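PDB 3KZG: arginine 3rd transport system periplasmic binding protein, which probably binds arginine in the periplasm and delivers it to an ABC-type amino-acid transport system, as a family 3 solute-binding protein. Local coordinates for residues I7-K11 / A49-L55. Residues are numbered along the deposited sequence; the frame is centred on the assembly and turned at random.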
loop_
_atom_site.group_PDB
_atom_site.type_symbol
_atom_site.label_atom_id
_atom_site.label_comp_id
_atom_site.label_asym_id
_atom_site.label_seq_id
_atom_site.Cartn_x
_atom_site.Cartn_y
_atom_site.Cartn_z
ATOM N N ILE A 7 4.638 29.921 17.246
ATOM C CA ILE A 7 5.354 29.715 15.995
ATOM C C ILE A 7 5.241 30.895 15.041
ATOM O O ILE A 7 4.152 31.381 14.758
ATOM C CB ILE A 7 4.847 28.456 15.247
ATOM C CG1 ILE A 7 4.927 27.225 16.152
ATOM C CG2 ILE A 7 5.684 28.227 13.993
ATOM C CD1 ILE A 7 3.826 27.147 17.172
ATOM N N GLY A 8 6.384 31.346 14.546
ATOM C CA GLY A 8 6.391 32.441 13.601
ATOM C C GLY A 8 6.331 31.871 12.196
ATOM O O GLY A 8 6.979 30.865 11.907
ATOM N N THR A 9 5.537 32.499 11.334
ATOM C CA THR A 9 5.394 32.070 9.942
ATOM C C THR A 9 5.247 33.340 9.110
ATOM O O THR A 9 4.884 34.385 9.646
ATOM C CB THR A 9 4.149 31.178 9.755
ATOM O OG1 THR A 9 4.117 30.674 8.413
ATOM C CG2 THR A 9 2.877 31.968 10.031
ATOM N N SER A 10 5.534 33.270 7.812
ATOM C CA SER A 10 5.428 34.464 6.979
ATOM C C SER A 10 3.977 34.873 6.773
ATOM O O SER A 10 3.055 34.131 7.118
ATOM C CB SER A 10 6.104 34.246 5.624
ATOM O OG SER A 10 5.391 33.315 4.844
ATOM N N LYS A 11 3.786 36.058 6.201
ATOM C CA LYS A 11 2.449 36.587 5.966
ATOM C C LYS A 11 1.781 36.175 4.661
ATOM O O LYS A 11 0.560 36.095 4.593
ATOM C CB LYS A 11 2.473 38.118 6.049
ATOM C CG LYS A 11 2.473 38.651 7.472
ATOM C CD LYS A 11 2.573 40.165 7.506
ATOM C CE LYS A 11 2.332 40.698 8.916
ATOM N NZ LYS A 11 2.593 42.162 9.015
ATOM N N ALA A 49 2.529 35.806 12.468
ATOM C CA ALA A 49 2.971 36.148 11.119
ATOM C C ALA A 49 3.847 37.392 11.031
ATOM O O ALA A 49 3.511 38.445 11.568
ATOM C CB ALA A 49 1.758 36.308 10.211
ATOM N N TYR A 50 4.967 37.254 10.334
ATOM C CA TYR A 50 5.912 38.342 10.136
ATOM C C TYR A 50 6.194 38.387 8.655
ATOM O O TYR A 50 5.864 37.452 7.934
ATOM C CB TYR A 50 7.240 38.048 10.835
ATOM C CG TYR A 50 7.173 37.928 12.332
ATOM C CD1 TYR A 50 7.543 38.991 13.150
ATOM C CD2 TYR A 50 6.759 36.741 12.935
ATOM C CE1 TYR A 50 7.506 38.879 14.532
ATOM C CE2 TYR A 50 6.717 36.619 14.318
ATOM C CZ TYR A 50 7.093 37.692 15.109
ATOM O OH TYR A 50 7.052 37.583 16.476
ATOM N N ILE A 51 6.798 39.473 8.196
ATOM C CA ILE A 51 7.186 39.556 6.805
ATOM C C ILE A 51 8.370 38.586 6.789
ATOM O O ILE A 51 9.224 38.642 7.674
ATOM C CB ILE A 51 7.652 40.973 6.439
ATOM C CG1 ILE A 51 6.463 41.934 6.480
ATOM C CG2 ILE A 51 8.293 40.978 5.061
ATOM C CD1 ILE A 51 6.822 43.354 6.112
ATOM N N PHE A 52 8.409 37.697 5.802
ATOM C CA PHE A 52 9.465 36.687 5.699
ATOM C C PHE A 52 10.837 37.059 6.280
ATOM O O PHE A 52 11.343 36.377 7.177
ATOM C CB PHE A 52 9.648 36.255 4.238
ATOM C CG PHE A 52 10.581 35.083 4.069
ATOM C CD1 PHE A 52 10.174 33.797 4.420
ATOM C CD2 PHE A 52 11.879 35.271 3.608
ATOM C CE1 PHE A 52 11.049 32.713 4.320
ATOM C CE2 PHE A 52 12.767 34.198 3.504
ATOM C CZ PHE A 52 12.350 32.913 3.863
ATOM N N ASP A 53 11.440 38.128 5.768
ATOM C CA ASP A 53 12.763 38.546 6.228
ATOM C C ASP A 53 12.869 38.864 7.726
ATOM O O ASP A 53 13.953 38.775 8.300
ATOM C CB ASP A 53 13.238 39.757 5.426
ATOM C CG ASP A 53 14.742 39.926 5.476
ATOM O OD1 ASP A 53 15.231 41.039 5.191
ATOM O OD2 ASP A 53 15.433 38.933 5.793
ATOM N N ASP A 54 11.759 39.234 8.358
ATOM C CA ASP A 54 11.792 39.553 9.781
ATOM C C ASP A 54 11.767 38.314 10.674
ATOM O O ASP A 54 12.003 38.412 11.880
ATOM C CB ASP A 54 10.623 40.469 10.170
ATOM C CG ASP A 54 10.773 41.885 9.627
ATOM O OD1 ASP A 54 11.918 42.330 9.394
ATOM O OD2 ASP A 54 9.737 42.560 9.451
ATOM N N LEU A 55 11.488 37.154 10.086
ATOM C CA LEU A 55 11.416 35.909 10.843
ATOM C C LEU A 55 12.719 35.566 11.553
ATOM O O LEU A 55 12.710 35.076 12.683
ATOM C CB LEU A 55 11.013 34.749 9.922
ATOM C CG LEU A 55 9.546 34.699 9.482
ATOM C CD1 LEU A 55 9.355 33.597 8.450
ATOM C CD2 LEU A 55 8.652 34.466 10.706
HETATM O O HOH W 1 5.798 37.509 3.947
#
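Ala-49 pairs with Thr-9 as a parallel beta bridge, their CA atoms 4.9 Å apart and both side chains on the same face of the sheet. Its methyl lies against the aliphatic chain of Lys-11, Ala-49 CB to Lys-11 CG measuring 3.7 Å; that chain, extended beyond CG, runs across the 49-50 backbone until its CE comes near Ala-49 O. At Tyr-50 the backbone N-H donates to Thr-9 O (3.0 Å, 154° at the hydrogen), the donor tilted 17° from the carbonyl plane. The same oxygen receives a CA-H...O contact from Ala-49 CA at 3.0 Å, which gives the carbonyl two neighbouring donors. The Tyr-50 ring turns its edge to Gly-8 CA, while Tyr-50 O takes the CA-H of Ser-10 at 3.2 Å. Beyond Tyr-50 the two backbones stay close, Ser-10 and Phe-52 still facing each other, but a water links them: it accepts from Phe-52 N at 3.2 Å and, weakly, from Lys-11 N. Ser-10 CB stands at the edge of the Phe-52 ring, near its plane, whereas Ser-10 OG is hydrogen-bonded to Glu-17 OE2. Leu-55, at the start of helix 55-60, sends both methyls back over strand 4-13: CD2 sits 3.7 Å from Thr-9 N and CD1 3.9 Å from Ser-10 N. With CG anti to its carbonyl carbon (chi1 -74°), the branch extends toward the strand's backbone at Gly-8, which has no side chain in the way. Strand 4-13, helix 29-40 and strand 44-50 thus form a parallel beta-alpha-beta unit that leads into helix 55-60, characteristic of the alpha/beta lobes of type II periplasmic binding proteins.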